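Thioredoxin-like protein (Bacteroides caccae ATCC 43185, PDB 4YOD) is of uncharacterised function but joins a helical domain to a thioredoxin-like domain and is probably a thiol-disulfide oxidoreductase. Local coordinates at residues 15-21 with 33-39; 117-122 with 141-145; 198-202 with 278-282. All coordinates share one frame; numbering follows the deposited sequence.

Contact 1: residues 15-21 with 33-39; sequences FTLPAIP and FLVKHYW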
ATOM      1  N   PHE A  15       6.697 -29.199   3.232  1.00 50.32           N
ATOM      2  CA  PHE A  15       5.839 -28.256   3.967  1.00 47.36           C
ATOM      3  C   PHE A  15       4.493 -28.902   4.274  1.00 52.43           C
ATOM      4  O   PHE A  15       3.847 -29.439   3.375  1.00 52.67           O
ATOM      5  CB  PHE A  15       5.641 -26.934   3.190  1.00 46.82           C
ATOM      6  CG  PHE A  15       4.636 -25.989   3.813  1.00 45.97           C
ATOM      7  CD1 PHE A  15       4.985 -25.191   4.899  1.00 47.09           C
ATOM      8  CD2 PHE A  15       3.336 -25.913   3.331  1.00 46.53           C
ATOM      9  CE1 PHE A  15       4.046 -24.350   5.500  1.00 46.40           C
ATOM     10  CE2 PHE A  15       2.397 -25.074   3.937  1.00 48.45           C
ATOM     11  CZ  PHE A  15       2.762 -24.293   5.015  1.00 45.92           C
ATOM     12  N   THR A  16       4.066 -28.827   5.541  1.00 49.36           N
ATOM     13  CA  THR A  16       2.802 -29.408   5.996  1.00 49.83           C
ATOM     14  C   THR A  16       1.978 -28.366   6.763  1.00 53.37           C
ATOM     15  O   THR A  16       2.493 -27.683   7.647  1.00 51.71           O
ATOM     16  CB  THR A  16       3.067 -30.673   6.854  1.00 58.34           C
ATOM     17  OG1 THR A  16       3.854 -31.598   6.098  1.00 62.13           O
ATOM     18  CG2 THR A  16       1.776 -31.366   7.312  1.00 56.05           C
ATOM     19  N   LEU A  17       0.697 -28.275   6.417  1.00 52.00           N
ATOM     20  CA  LEU A  17      -0.276 -27.411   7.067  1.00 52.84           C
ATOM     21  C   LEU A  17      -0.827 -28.101   8.325  1.00 58.89           C
ATOM     22  O   LEU A  17      -0.930 -29.332   8.337  1.00 57.72           O
ATOM     23  CB  LEU A  17      -1.431 -27.081   6.101  1.00 53.18           C
ATOM     24  CG  LEU A  17      -1.232 -25.898   5.172  1.00 57.46           C
ATOM     25  CD1 LEU A  17      -2.197 -25.955   4.017  1.00 58.17           C
ATOM     26  CD2 LEU A  17      -1.421 -24.593   5.909  1.00 60.08           C
ATOM     27  N   PRO A  18      -1.207 -27.345   9.384  1.00 57.30           N
ATOM     28  CA  PRO A  18      -1.809 -27.997  10.558  1.00 58.46           C
ATOM     29  C   PRO A  18      -3.251 -28.423  10.254  1.00 62.20           C
ATOM     30  O   PRO A  18      -3.922 -27.791   9.435  1.00 61.89           O
ATOM     31  CB  PRO A  18      -1.746 -26.904  11.625  1.00 60.04           C
ATOM     32  CG  PRO A  18      -1.885 -25.642  10.847  1.00 63.54           C
ATOM     33  CD  PRO A  18      -1.184 -25.873   9.538  1.00 58.18           C
ATOM     34  N   ALA A  19      -3.720 -29.494  10.898  1.00 59.69           N
ATOM     35  CA  ALA A  19      -5.074 -30.007  10.684  1.00 60.09           C
ATOM     36  C   ALA A  19      -6.117 -29.194  11.467  1.00 63.55           C
ATOM     37  O   ALA A  19      -6.000 -29.047  12.686  1.00 64.05           O
ATOM     38  CB  ALA A  19      -5.143 -31.475  11.082  1.00 62.18           C
ATOM     39  N   ILE A  20      -7.132 -28.665  10.755  1.00 59.28           N
ATOM     40  CA  ILE A  20      -8.239 -27.899  11.349  1.00 59.70           C
ATOM     41  C   ILE A  20      -9.261 -28.901  11.957  1.00 62.97           C
ATOM     42  O   ILE A  20      -9.744 -29.776  11.235  1.00 63.09           O
ATOM     43  CB  ILE A  20      -8.904 -26.931  10.319  1.00 62.63           C
ATOM     44  CG1 ILE A  20      -7.895 -25.892   9.792  1.00 60.98           C
ATOM     45  CG2 ILE A  20     -10.152 -26.239  10.908  1.00 64.77           C
ATOM     46  CD1 ILE A  20      -8.163 -25.438   8.365  1.00 69.74           C
ATOM     47  N   PRO A  21      -9.606 -28.774  13.266  1.00 59.32           N
ATOM     48  CA  PRO A  21     -10.566 -29.724  13.881  1.00 59.73           C
ATOM     49  C   PRO A  21     -11.989 -29.608  13.325  1.00 62.57           C
ATOM     50  O   PRO A  21     -12.403 -28.520  12.921  1.00 61.43           O
ATOM     51  CB  PRO A  21     -10.537 -29.364  15.371  1.00 62.43           C
ATOM     52  CG  PRO A  21      -9.367 -28.447  15.561  1.00 65.80           C
ATOM     53  CD  PRO A  21      -9.119 -27.780  14.249  1.00 60.20           C
ATOM     54  N   PHE A  33      -7.806 -19.985  13.066  1.00 40.09           N
ATOM     55  CA  PHE A  33      -6.953 -21.147  13.363  1.00 40.24           C
ATOM     56  C   PHE A  33      -5.851 -21.321  12.293  1.00 41.10           C
ATOM     57  O   PHE A  33      -4.694 -21.565  12.635  1.00 38.39           O
ATOM     58  CB  PHE A  33      -7.781 -22.444  13.474  1.00 44.67           C
ATOM     59  CG  PHE A  33      -6.951 -23.646  13.872  1.00 47.26           C
ATOM     60  CD1 PHE A  33      -6.727 -23.944  15.212  1.00 51.54           C
ATOM     61  CD2 PHE A  33      -6.347 -24.447  12.906  1.00 49.33           C
ATOM     62  CE1 PHE A  33      -5.936 -25.037  15.581  1.00 52.92           C
ATOM     63  CE2 PHE A  33      -5.544 -25.530  13.275  1.00 53.06           C
ATOM     64  CZ  PHE A  33      -5.350 -25.822  14.611  1.00 51.91           C
ATOM     65  N   LEU A  34      -6.228 -21.209  11.012  1.00 38.80           N
ATOM     66  CA  LEU A  34      -5.323 -21.386   9.878  1.00 39.06           C
ATOM     67  C   LEU A  34      -4.185 -20.359   9.904  1.00 40.02           C
ATOM     68  O   LEU A  34      -3.035 -20.735   9.675  1.00 39.30           O
ATOM     69  CB  LEU A  34      -6.114 -21.303   8.561  1.00 40.52           C
ATOM     70  CG  LEU A  34      -5.414 -21.741   7.262  1.00 46.33           C
ATOM     71  CD1 LEU A  34      -4.754 -23.131   7.395  1.00 47.63           C
ATOM     72  CD2 LEU A  34      -6.397 -21.739   6.098  1.00 49.72           C
ATOM     73  N   VAL A  35      -4.497 -19.086  10.214  1.00 34.64           N
ATOM     74  CA  VAL A  35      -3.506 -18.019  10.285  1.00 32.17           C
ATOM     75  C   VAL A  35      -2.541 -18.266  11.461  1.00 36.69           C
ATOM     76  O   VAL A  35      -1.323 -18.239  11.265  1.00 36.21           O
ATOM     77  CB  VAL A  35      -4.191 -16.619  10.368  1.00 35.22           C
ATOM     78  CG1 VAL A  35      -3.252 -15.551  10.921  1.00 33.33           C
ATOM     79  CG2 VAL A  35      -4.746 -16.182   9.011  1.00 35.12           C
ATOM     80  N   LYS A  36      -3.077 -18.520  12.660  1.00 33.86           N
ATOM     81  CA  LYS A  36      -2.286 -18.656  13.873  1.00 34.54           C
ATOM     82  C   LYS A  36      -1.324 -19.844  13.878  1.00 38.50           C
ATOM     83  O   LYS A  36      -0.210 -19.693  14.377  1.00 37.83           O
ATOM     84  CB  LYS A  36      -3.202 -18.719  15.098  1.00 39.27           C
ATOM     85  CG  LYS A  36      -3.657 -17.315  15.530  1.00 60.32           C
ATOM     86  CD  LYS A  36      -4.733 -17.336  16.614  1.00 74.94           C
ATOM     87  CE  LYS A  36      -5.135 -15.935  17.018  1.00 84.88           C
ATOM     88  NZ  LYS A  36      -6.130 -15.935  18.124  1.00 92.43           N
ATOM     89  N   HIS A  37      -1.720 -20.991  13.296  1.00 35.89           N
ATOM     90  CA  HIS A  37      -0.937 -22.224  13.320  1.00 37.40           C
ATOM     91  C   HIS A  37      -0.250 -22.555  11.987  1.00 37.96           C
ATOM     92  O   HIS A  37       0.415 -23.587  11.894  1.00 39.52           O
ATOM     93  CB  HIS A  37      -1.856 -23.393  13.729  1.00 40.95           C
ATOM     94  CG  HIS A  37      -2.427 -23.225  15.102  1.00 47.02           C
ATOM     95  ND1 HIS A  37      -1.888 -23.890  16.189  1.00 50.63           N
ATOM     96  CD2 HIS A  37      -3.433 -22.426  15.529  1.00 50.11           C
ATOM     97  CE1 HIS A  37      -2.589 -23.484  17.240  1.00 51.19           C
ATOM     98  NE2 HIS A  37      -3.525 -22.597  16.893  1.00 51.21           N
ATOM     99  N   TYR A  38      -0.344 -21.659  10.995  1.00 31.06           N
ATOM    100  CA  TYR A  38       0.169 -21.842   9.629  1.00 28.40           C
ATOM    101  C   TYR A  38       1.585 -22.388   9.557  1.00 30.20           C
ATOM    102  O   TYR A  38       1.824 -23.287   8.749  1.00 29.68           O
ATOM    103  CB  TYR A  38       0.105 -20.512   8.838  1.00 27.82           C
ATOM    104  CG  TYR A  38       0.315 -20.691   7.349  1.00 27.70           C
ATOM    105  CD1 TYR A  38      -0.736 -21.073   6.519  1.00 30.76           C
ATOM    106  CD2 TYR A  38       1.582 -20.564   6.783  1.00 26.58           C
ATOM    107  CE1 TYR A  38      -0.539 -21.288   5.155  1.00 32.14           C
ATOM    108  CE2 TYR A  38       1.789 -20.766   5.420  1.00 27.46           C
ATOM    109  CZ  TYR A  38       0.724 -21.131   4.611  1.00 35.62           C
ATOM    110  OH  TYR A  38       0.915 -21.347   3.273  1.00 37.13           O
ATOM    111  N   TRP A  39       2.511 -21.834  10.374  1.00 25.62           N
ATOM    112  CA  TRP A  39       3.933 -22.154  10.351  1.00 27.14           C
ATOM    113  C   TRP A  39       4.386 -23.118  11.450  1.00 33.08           C
ATOM    114  O   TRP A  39       5.589 -23.315  11.606  1.00 32.40           O
ATOM    115  CB  TRP A  39       4.737 -20.835  10.471  1.00 25.29           C
ATOM    116  CG  TRP A  39       4.488 -19.878   9.335  1.00 25.74           C
ATOM    117  CD1 TRP A  39       3.665 -18.793   9.347  1.00 28.43           C
ATOM    118  CD2 TRP A  39       5.017 -19.967   8.000  1.00 25.72           C
ATOM    119  NE1 TRP A  39       3.701 -18.155   8.126  1.00 27.85           N
ATOM    120  CE2 TRP A  39       4.509 -18.864   7.274  1.00 28.89           C
ATOM    121  CE3 TRP A  39       5.906 -20.853   7.357  1.00 27.52           C
ATOM    122  CZ2 TRP A  39       4.855 -18.619   5.937  1.00 28.41           C
ATOM    123  CZ3 TRP A  39       6.244 -20.614   6.027  1.00 29.55           C
ATOM    124  CH2 TRP A  39       5.711 -19.515   5.328  1.00 29.54           C
TER
HETATM  125  O   HOH W   1       3.181 -25.570   9.287  1.00 34.71           O
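Phe-33, on helix 27-37, has CG anti to the backbone N (chi1 -176°), which carries its ring to segment 15-21. Pro-21 CD lies over the centre of one ring face, a CH-pi contact 4.3 Å from the Phe-33 centroid. On the opposite face rests His-37 CD2. Ile-20 slides past the ring in the opposite direction, with CG1 3.8 Å from Phe-33 CD2. The next residue, Leu-34, meets Leu-17 CD2 with its CD1 at 3.9 Å and also touches Ile-20 CD1. The helix here opens the alpha-helical N-terminal domain, of a family grouped with the TPR proteins; segment 15-21 covers one side of it, while Leu-34 and Tyr-38 also pack on helix 53-66. Pro-18 CG sits 3.3 Å from His-37 O and also packs on His-37 CB, while the imidazole turns off to hydrogen-bond Asp-40 through ND1. Tyr-38 receives Leu-17 CD2 at its CE1 (3.5 Å) and Phe-15 CZ at its CE2 (3.7 Å), the two aromatic planes inclined at 39°; its hydroxyl is bonded to Ala-59 O. A water donates to both Tyr-38 O (2.7 Å) and Thr-16 O (2.8 Å), bridging the two backbones. Trp-39 ends the contact, CZ3 touching Phe-15 CE1.

Contact 2: residues 117-122 with 141-145; sequences YIPVLE and RLELA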
ATOM      1  N   TYR A 117       2.684  -5.179   5.626  1.00 25.20           N
ATOM      2  CA  TYR A 117       4.123  -4.964   5.618  1.00 24.16           C
ATOM      3  C   TYR A 117       4.622  -4.201   6.869  1.00 26.21           C
ATOM      4  O   TYR A 117       5.730  -4.483   7.334  1.00 24.63           O
ATOM      5  CB  TYR A 117       4.551  -4.248   4.329  1.00 25.16           C
ATOM      6  CG  TYR A 117       6.046  -4.261   4.121  1.00 26.00           C
ATOM      7  CD1 TYR A 117       6.757  -5.463   4.074  1.00 26.00           C
ATOM      8  CD2 TYR A 117       6.752  -3.079   3.960  1.00 26.71           C
ATOM      9  CE1 TYR A 117       8.139  -5.475   3.912  1.00 25.39           C
ATOM     10  CE2 TYR A 117       8.123  -3.086   3.716  1.00 27.21           C
ATOM     11  CZ  TYR A 117       8.814  -4.285   3.692  1.00 29.45           C
ATOM     12  OH  TYR A 117      10.181  -4.241   3.549  1.00 32.16           O
ATOM     13  N   ILE A 118       3.822  -3.251   7.419  1.00 23.48           N
ATOM     14  CA  ILE A 118       4.194  -2.477   8.628  1.00 22.21           C
ATOM     15  C   ILE A 118       4.611  -3.421   9.812  1.00 27.67           C
ATOM     16  O   ILE A 118       5.730  -3.209  10.293  1.00 25.61           O
ATOM     17  CB  ILE A 118       3.101  -1.457   9.010  1.00 25.24           C
ATOM     18  CG1 ILE A 118       3.179  -0.233   8.038  1.00 26.37           C
ATOM     19  CG2 ILE A 118       3.205  -1.004  10.483  1.00 25.62           C
ATOM     20  CD1 ILE A 118       1.882   0.627   7.972  1.00 31.77           C
ATOM     21  N   PRO A 119       3.852  -4.493  10.239  1.00 25.70           N
ATOM     22  CA  PRO A 119       4.383  -5.383  11.306  1.00 25.77           C
ATOM     23  C   PRO A 119       5.706  -6.082  10.919  1.00 28.44           C
ATOM     24  O   PRO A 119       6.516  -6.329  11.809  1.00 27.66           O
ATOM     25  CB  PRO A 119       3.258  -6.406  11.539  1.00 28.10           C
ATOM     26  CG  PRO A 119       2.363  -6.306  10.361  1.00 31.39           C
ATOM     27  CD  PRO A 119       2.484  -4.893   9.846  1.00 26.66           C
ATOM     28  N   VAL A 120       5.955  -6.368   9.615  1.00 24.83           N
ATOM     29  CA  VAL A 120       7.263  -6.925   9.180  1.00 24.14           C
ATOM     30  C   VAL A 120       8.386  -5.895   9.503  1.00 26.50           C
ATOM     31  O   VAL A 120       9.403  -6.274  10.064  1.00 23.59           O
ATOM     32  CB  VAL A 120       7.324  -7.340   7.687  1.00 26.22           C
ATOM     33  CG1 VAL A 120       8.682  -7.962   7.346  1.00 26.36           C
ATOM     34  CG2 VAL A 120       6.186  -8.302   7.320  1.00 26.04           C
ATOM     35  N   LEU A 121       8.175  -4.607   9.144  1.00 23.52           N
ATOM     36  CA  LEU A 121       9.135  -3.516   9.367  1.00 21.92           C
ATOM     37  C   LEU A 121       9.390  -3.304  10.829  1.00 25.52           C
ATOM     38  O   LEU A 121      10.532  -3.050  11.208  1.00 24.29           O
ATOM     39  CB  LEU A 121       8.623  -2.210   8.731  1.00 21.74           C
ATOM     40  CG  LEU A 121       8.591  -2.167   7.207  1.00 24.22           C
ATOM     41  CD1 LEU A 121       7.895  -0.913   6.721  1.00 24.93           C
ATOM     42  CD2 LEU A 121      10.007  -2.305   6.606  1.00 28.28           C
ATOM     43  N   GLU A 122       8.321  -3.425  11.668  1.00 23.16           N
ATOM     44  CA  GLU A 122       8.400  -3.281  13.129  1.00 23.32           C
ATOM     45  C   GLU A 122       9.255  -4.416  13.712  1.00 28.05           C
ATOM     46  O   GLU A 122      10.095  -4.184  14.595  1.00 26.95           O
ATOM     47  CB  GLU A 122       6.987  -3.266  13.750  1.00 24.58           C
ATOM     48  CG  GLU A 122       6.207  -1.968  13.466  1.00 27.88           C
ATOM     49  CD  GLU A 122       4.762  -1.909  13.948  1.00 43.47           C
ATOM     50  OE1 GLU A 122       4.117  -2.977  14.079  1.00 36.64           O
ATOM     51  OE2 GLU A 122       4.261  -0.782  14.164  1.00 37.47           O
ATOM     52  N   ARG A 141      11.644   3.006   5.899  1.00 26.81           N
ATOM     53  CA  ARG A 141      10.378   2.572   5.284  1.00 26.14           C
ATOM     54  C   ARG A 141       9.216   2.664   6.288  1.00 28.21           C
ATOM     55  O   ARG A 141       8.131   3.095   5.914  1.00 28.50           O
ATOM     56  CB  ARG A 141      10.503   1.125   4.767  1.00 23.22           C
ATOM     57  CG  ARG A 141      11.260   1.044   3.461  1.00 30.67           C
ATOM     58  CD  ARG A 141      11.412  -0.393   3.001  1.00 32.24           C
ATOM     59  NE  ARG A 141      12.013  -0.422   1.670  1.00 33.26           N
ATOM     60  CZ  ARG A 141      12.154  -1.516   0.937  1.00 42.47           C
ATOM     61  NH1 ARG A 141      11.750  -2.692   1.401  1.00 24.91           N
ATOM     62  NH2 ARG A 141      12.680  -1.442  -0.279  1.00 29.55           N
ATOM     63  N   LEU A 142       9.476   2.330   7.570  1.00 24.83           N
ATOM     64  CA  LEU A 142       8.469   2.374   8.649  1.00 24.01           C
ATOM     65  C   LEU A 142       8.031   3.825   8.912  1.00 28.13           C
ATOM     66  O   LEU A 142       6.824   4.079   8.984  1.00 26.18           O
ATOM     67  CB  LEU A 142       8.985   1.684   9.929  1.00 23.32           C
ATOM     68  CG  LEU A 142       7.985   1.521  11.112  1.00 27.09           C
ATOM     69  CD1 LEU A 142       6.674   0.813  10.682  1.00 26.16           C
ATOM     70  CD2 LEU A 142       8.637   0.802  12.271  1.00 27.21           C
ATOM     71  N   GLU A 143       8.990   4.774   8.934  1.00 25.68           N
ATOM     72  CA  GLU A 143       8.684   6.208   9.098  1.00 27.40           C
ATOM     73  C   GLU A 143       7.828   6.728   7.931  1.00 29.35           C
ATOM     74  O   GLU A 143       6.841   7.441   8.140  1.00 28.59           O
ATOM     75  CB  GLU A 143       9.983   7.027   9.172  1.00 30.00           C
ATOM     76  CG  GLU A 143      10.557   7.149  10.563  1.00 51.42           C
ATOM     77  CD  GLU A 143      11.208   8.505  10.769  1.00 90.57           C
ATOM     78  OE1 GLU A 143      10.469   9.500  10.958  1.00 88.56           O
ATOM     79  OE2 GLU A 143      12.455   8.582  10.683  1.00 93.31           O
ATOM     80  N   LEU A 144       8.220   6.382   6.697  1.00 26.14           N
ATOM     81  CA  LEU A 144       7.491   6.810   5.507  1.00 26.57           C
ATOM     82  C   LEU A 144       6.082   6.151   5.436  1.00 29.46           C
ATOM     83  O   LEU A 144       5.137   6.834   5.045  1.00 29.34           O
ATOM     84  CB  LEU A 144       8.309   6.519   4.244  1.00 26.55           C
ATOM     85  CG  LEU A 144       7.661   6.838   2.890  1.00 30.39           C
ATOM     86  CD1 LEU A 144       7.276   8.354   2.776  1.00 31.84           C
ATOM     87  CD2 LEU A 144       8.586   6.421   1.760  1.00 31.18           C
ATOM     88  N   ALA A 145       5.937   4.875   5.870  1.00 25.49           N
ATOM     89  CA  ALA A 145       4.647   4.161   5.866  1.00 25.43           C
ATOM     90  C   ALA A 145       3.621   4.785   6.855  1.00 29.58           C
ATOM     91  O   ALA A 145       2.422   4.617   6.671  1.00 29.09           O
ATOM     92  CB  ALA A 145       4.859   2.694   6.177  1.00 25.38           C
TER
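Tyr-117 and Arg-141 meet at one side of an antiparallel helix pair, formed by the consecutive helices 114-125 and 132-146 at the end of the helical domain. The segment axes approach to 9.9 Å, with 142° between their N-to-C directions. The Tyr-117 ring leans toward the second helix, and the extended Arg-141 chain runs obliquely across its end. Arg-141 NH1 donates to Tyr-117 OH over 3.1 Å in a bent bond, the N-H...O angle being 139°. The hydroxyl sits at the edge of the guanidinium, close to its plane, whereas the tyrosine ring is turned well out of that plane. NH1 also forms a salt bridge to Asp-101 on helix 90-105, so NH1 is gripped by two oxygens, and the salt bridge links a third helix to the pair. A phenylalanine here would remove the hydroxyl, and Arg-141 NH1 would probably be left with a weaker grip, its guanidinium freer to turn about the Asp-101 bridge.

Away from this polar corner the packing is aliphatic. Leu-121 crosses Arg-141 at about a right angle, its CD1 lying 3.8 Å from Arg-141 CB and against the backbone at Leu-142 N (3.7 Å). Leu-142 has CG anti to its own N (chi1 -174°), which sends its branches across the first helix between residues one turn apart: CD1 reaches Ile-118 CG2 at 3.9 Å, and CD2 lies against CG of Glu-122, whose side chain also touches Arg-80 on helix 72-85. Where Leu-121 and Leu-142 come closest in backbone, their CB atoms are 4.1 Å apart. About one turn beyond Leu-142, the Ala-145 methyl packs on Ile-118, Ala-145 CB lying 3.9 Å from Ile-118 CG1 and 4.0 Å from Ile-118 CD1.

Contact 3: residues 198-202 with 278-282; sequences QAPII and AIEEY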
ATOM      1  N   GLN A 198     -14.136   6.781 -17.028  1.00 49.16           N
ATOM      2  CA  GLN A 198     -15.110   5.735 -17.346  1.00 51.17           C
ATOM      3  C   GLN A 198     -15.873   5.227 -16.094  1.00 55.08           C
ATOM      4  O   GLN A 198     -16.700   4.325 -16.226  1.00 58.00           O
ATOM      5  CB  GLN A 198     -14.434   4.563 -18.100  1.00 53.24           C
ATOM      6  CG  GLN A 198     -14.123   4.899 -19.573  1.00 72.15           C
ATOM      7  CD  GLN A 198     -13.283   3.889 -20.346  1.00 92.18           C
ATOM      8  OE1 GLN A 198     -12.523   4.257 -21.252  1.00 85.18           O
ATOM      9  NE2 GLN A 198     -13.426   2.595 -20.063  1.00 85.72           N
ATOM     10  N   ALA A 199     -15.640   5.823 -14.903  1.00 47.37           N
ATOM     11  CA  ALA A 199     -16.370   5.442 -13.688  1.00 45.11           C
ATOM     12  C   ALA A 199     -17.515   6.446 -13.465  1.00 49.02           C
ATOM     13  O   ALA A 199     -17.243   7.622 -13.216  1.00 48.37           O
ATOM     14  CB  ALA A 199     -15.435   5.391 -12.492  1.00 42.84           C
ATOM     15  N   PRO A 200     -18.794   6.037 -13.641  1.00 47.82           N
ATOM     16  CA  PRO A 200     -19.903   7.014 -13.554  1.00 48.41           C
ATOM     17  C   PRO A 200     -20.038   7.726 -12.206  1.00 47.96           C
ATOM     18  O   PRO A 200     -20.384   8.912 -12.202  1.00 47.25           O
ATOM     19  CB  PRO A 200     -21.147   6.174 -13.848  1.00 52.63           C
ATOM     20  CG  PRO A 200     -20.648   5.000 -14.599  1.00 57.78           C
ATOM     21  CD  PRO A 200     -19.291   4.705 -14.055  1.00 50.70           C
ATOM     22  N   ILE A 201     -19.757   7.037 -11.081  1.00 41.47           N
ATOM     23  CA  ILE A 201     -19.870   7.637  -9.744  1.00 40.86           C
ATOM     24  C   ILE A 201     -18.934   8.878  -9.590  1.00 45.04           C
ATOM     25  O   ILE A 201     -19.334   9.839  -8.927  1.00 43.45           O
ATOM     26  CB  ILE A 201     -19.655   6.597  -8.591  1.00 42.48           C
ATOM     27  CG1 ILE A 201     -20.154   7.129  -7.224  1.00 41.92           C
ATOM     28  CG2 ILE A 201     -18.199   6.074  -8.500  1.00 41.13           C
ATOM     29  CD1 ILE A 201     -21.682   7.546  -7.188  1.00 43.63           C
ATOM     30  N   ILE A 202     -17.727   8.865 -10.219  1.00 43.27           N
ATOM     31  CA  ILE A 202     -16.742   9.963 -10.171  1.00 42.80           C
ATOM     32  C   ILE A 202     -17.357  11.239 -10.779  1.00 47.11           C
ATOM     33  O   ILE A 202     -17.444  12.262 -10.103  1.00 45.31           O
ATOM     34  CB  ILE A 202     -15.412   9.572 -10.895  1.00 46.11           C
ATOM     35  CG1 ILE A 202     -14.802   8.240 -10.356  1.00 45.61           C
ATOM     36  CG2 ILE A 202     -14.389  10.720 -10.884  1.00 46.90           C
ATOM     37  CD1 ILE A 202     -14.152   8.210  -8.982  1.00 51.71           C
ATOM     38  N   ALA A 278     -11.196   0.038  -6.731  1.00 34.18           N
ATOM     39  CA  ALA A 278     -11.366   0.150  -5.279  1.00 33.13           C
ATOM     40  C   ALA A 278     -12.028   1.488  -4.923  1.00 35.11           C
ATOM     41  O   ALA A 278     -12.961   1.517  -4.124  1.00 34.10           O
ATOM     42  CB  ALA A 278     -10.008   0.029  -4.574  1.00 33.30           C
ATOM     43  N   ILE A 279     -11.567   2.583  -5.542  1.00 31.07           N
ATOM     44  CA  ILE A 279     -12.121   3.924  -5.308  1.00 29.87           C
ATOM     45  C   ILE A 279     -13.570   3.954  -5.794  1.00 32.25           C
ATOM     46  O   ILE A 279     -14.450   4.426  -5.065  1.00 31.99           O
ATOM     47  CB  ILE A 279     -11.252   5.024  -5.961  1.00 32.14           C
ATOM     48  CG1 ILE A 279      -9.932   5.183  -5.161  1.00 31.04           C
ATOM     49  CG2 ILE A 279     -12.005   6.395  -6.015  1.00 32.44           C
ATOM     50  CD1 ILE A 279      -8.893   5.888  -5.899  1.00 38.79           C
ATOM     51  N   GLU A 280     -13.812   3.438  -7.008  1.00 29.20           N
ATOM     52  CA  GLU A 280     -15.152   3.404  -7.598  1.00 30.96           C
ATOM     53  C   GLU A 280     -16.107   2.611  -6.709  1.00 36.68           C
ATOM     54  O   GLU A 280     -17.199   3.087  -6.437  1.00 37.25           O
ATOM     55  CB  GLU A 280     -15.101   2.816  -9.021  1.00 33.90           C
ATOM     56  CG  GLU A 280     -16.421   2.859  -9.766  1.00 50.31           C
ATOM     57  CD  GLU A 280     -16.444   2.172 -11.120  1.00 75.12           C
ATOM     58  OE1 GLU A 280     -15.477   1.447 -11.454  1.00 69.58           O
ATOM     59  OE2 GLU A 280     -17.446   2.355 -11.847  1.00 70.98           O
ATOM     60  N   GLU A 281     -15.692   1.422  -6.225  1.00 34.35           N
ATOM     61  CA  GLU A 281     -16.592   0.627  -5.393  1.00 36.13           C
ATOM     62  C   GLU A 281     -16.851   1.303  -4.066  1.00 38.33           C
ATOM     63  O   GLU A 281     -18.003   1.370  -3.668  1.00 39.61           O
ATOM     64  CB  GLU A 281     -16.076  -0.786  -5.189  1.00 38.05           C
ATOM     65  CG  GLU A 281     -16.218  -1.657  -6.424  1.00 45.54           C
ATOM     66  CD  GLU A 281     -15.907  -3.122  -6.191  1.00 67.21           C
ATOM     67  OE1 GLU A 281     -15.652  -3.500  -5.024  1.00 54.05           O
ATOM     68  OE2 GLU A 281     -15.916  -3.893  -7.178  1.00 63.74           O
ATOM     69  N   TYR A 282     -15.821   1.892  -3.442  1.00 33.25           N
ATOM     70  CA  TYR A 282     -15.968   2.607  -2.177  1.00 31.55           C
ATOM     71  C   TYR A 282     -16.997   3.729  -2.294  1.00 34.11           C
ATOM     72  O   TYR A 282     -17.831   3.886  -1.409  1.00 35.11           O
ATOM     73  CB  TYR A 282     -14.623   3.210  -1.724  1.00 30.56           C
ATOM     74  CG  TYR A 282     -14.704   3.824  -0.345  1.00 31.25           C
ATOM     75  CD1 TYR A 282     -15.243   5.089  -0.156  1.00 32.84           C
ATOM     76  CD2 TYR A 282     -14.299   3.113   0.780  1.00 33.44           C
ATOM     77  CE1 TYR A 282     -15.378   5.636   1.116  1.00 37.02           C
ATOM     78  CE2 TYR A 282     -14.410   3.658   2.057  1.00 35.22           C
ATOM     79  CZ  TYR A 282     -14.955   4.920   2.220  1.00 41.76           C
ATOM     80  OH  TYR A 282     -15.104   5.469   3.473  1.00 45.38           O
TER
HETATM   81  O   HOH W   2     -19.417   3.903 -10.826  1.00 52.62           O
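This is a small helix-to-helix contact in the thioredoxin-like domain, where Ala-199 and the start of helix 200-207 meet Glu-280 on the C-terminal helix 276-286. Both helices lie on the same face of the central sheet, since Ile-202 and Ile-279 each rest on Leu-178 of strand 176-181. The arrangement is consistent with the thioredoxin fold, in which the helix after the CxxC motif packs beside the last helix. Here the first of these is interrupted between helices 187-197 and 200-207, with Ala-199 as N-cap residue.

Glu-280 carries most of the contact. With CG anti to the backbone N (chi1 -175°) and the chain extended, it lays its carboxylate beside the Ala-199 methyl, Glu-280 CD 3.6 Å from Ala-199 CB. Ile-201 CG2 comes against the root of the same side chain, 3.9 Å from Glu-280 CG. Nearer the sheet, the Ile-202 and Ile-279 side chains cross obliquely, CD1 of the first 4.1 Å from CG2 of the second. The negative charge beside the N-terminal end of helix 200-207 is probably favoured by the helix dipole. The carboxylate is tied to the first turn by a water, which donates to Glu-280 OE2 (2.7 Å) and accepts from Ile-201 N (3.2 Å).

From the N terminus the three contacts follow in series; none encloses or crosses another. Contact 1 closes first, folding the N-terminal segment back over helix 27-37 with 11 residues between. After helices 53-66, 72-85 and 90-105, contact 2 closes a helical hairpin with 18 residues between and pairs the last two helices of the helical domain. The chain then enters the thioredoxin-like domain, where contact 3 spans 75 residues, including four strands of the central sheet, and brings the C-terminal helix beside helix 200-207. Centres lie about 26 Å apart for contacts 1 and 2, and about 29 Å for contacts 2 and 3. Contacts 1 and 2 lie in the helical domain, contact 3 in the thioredoxin-like one.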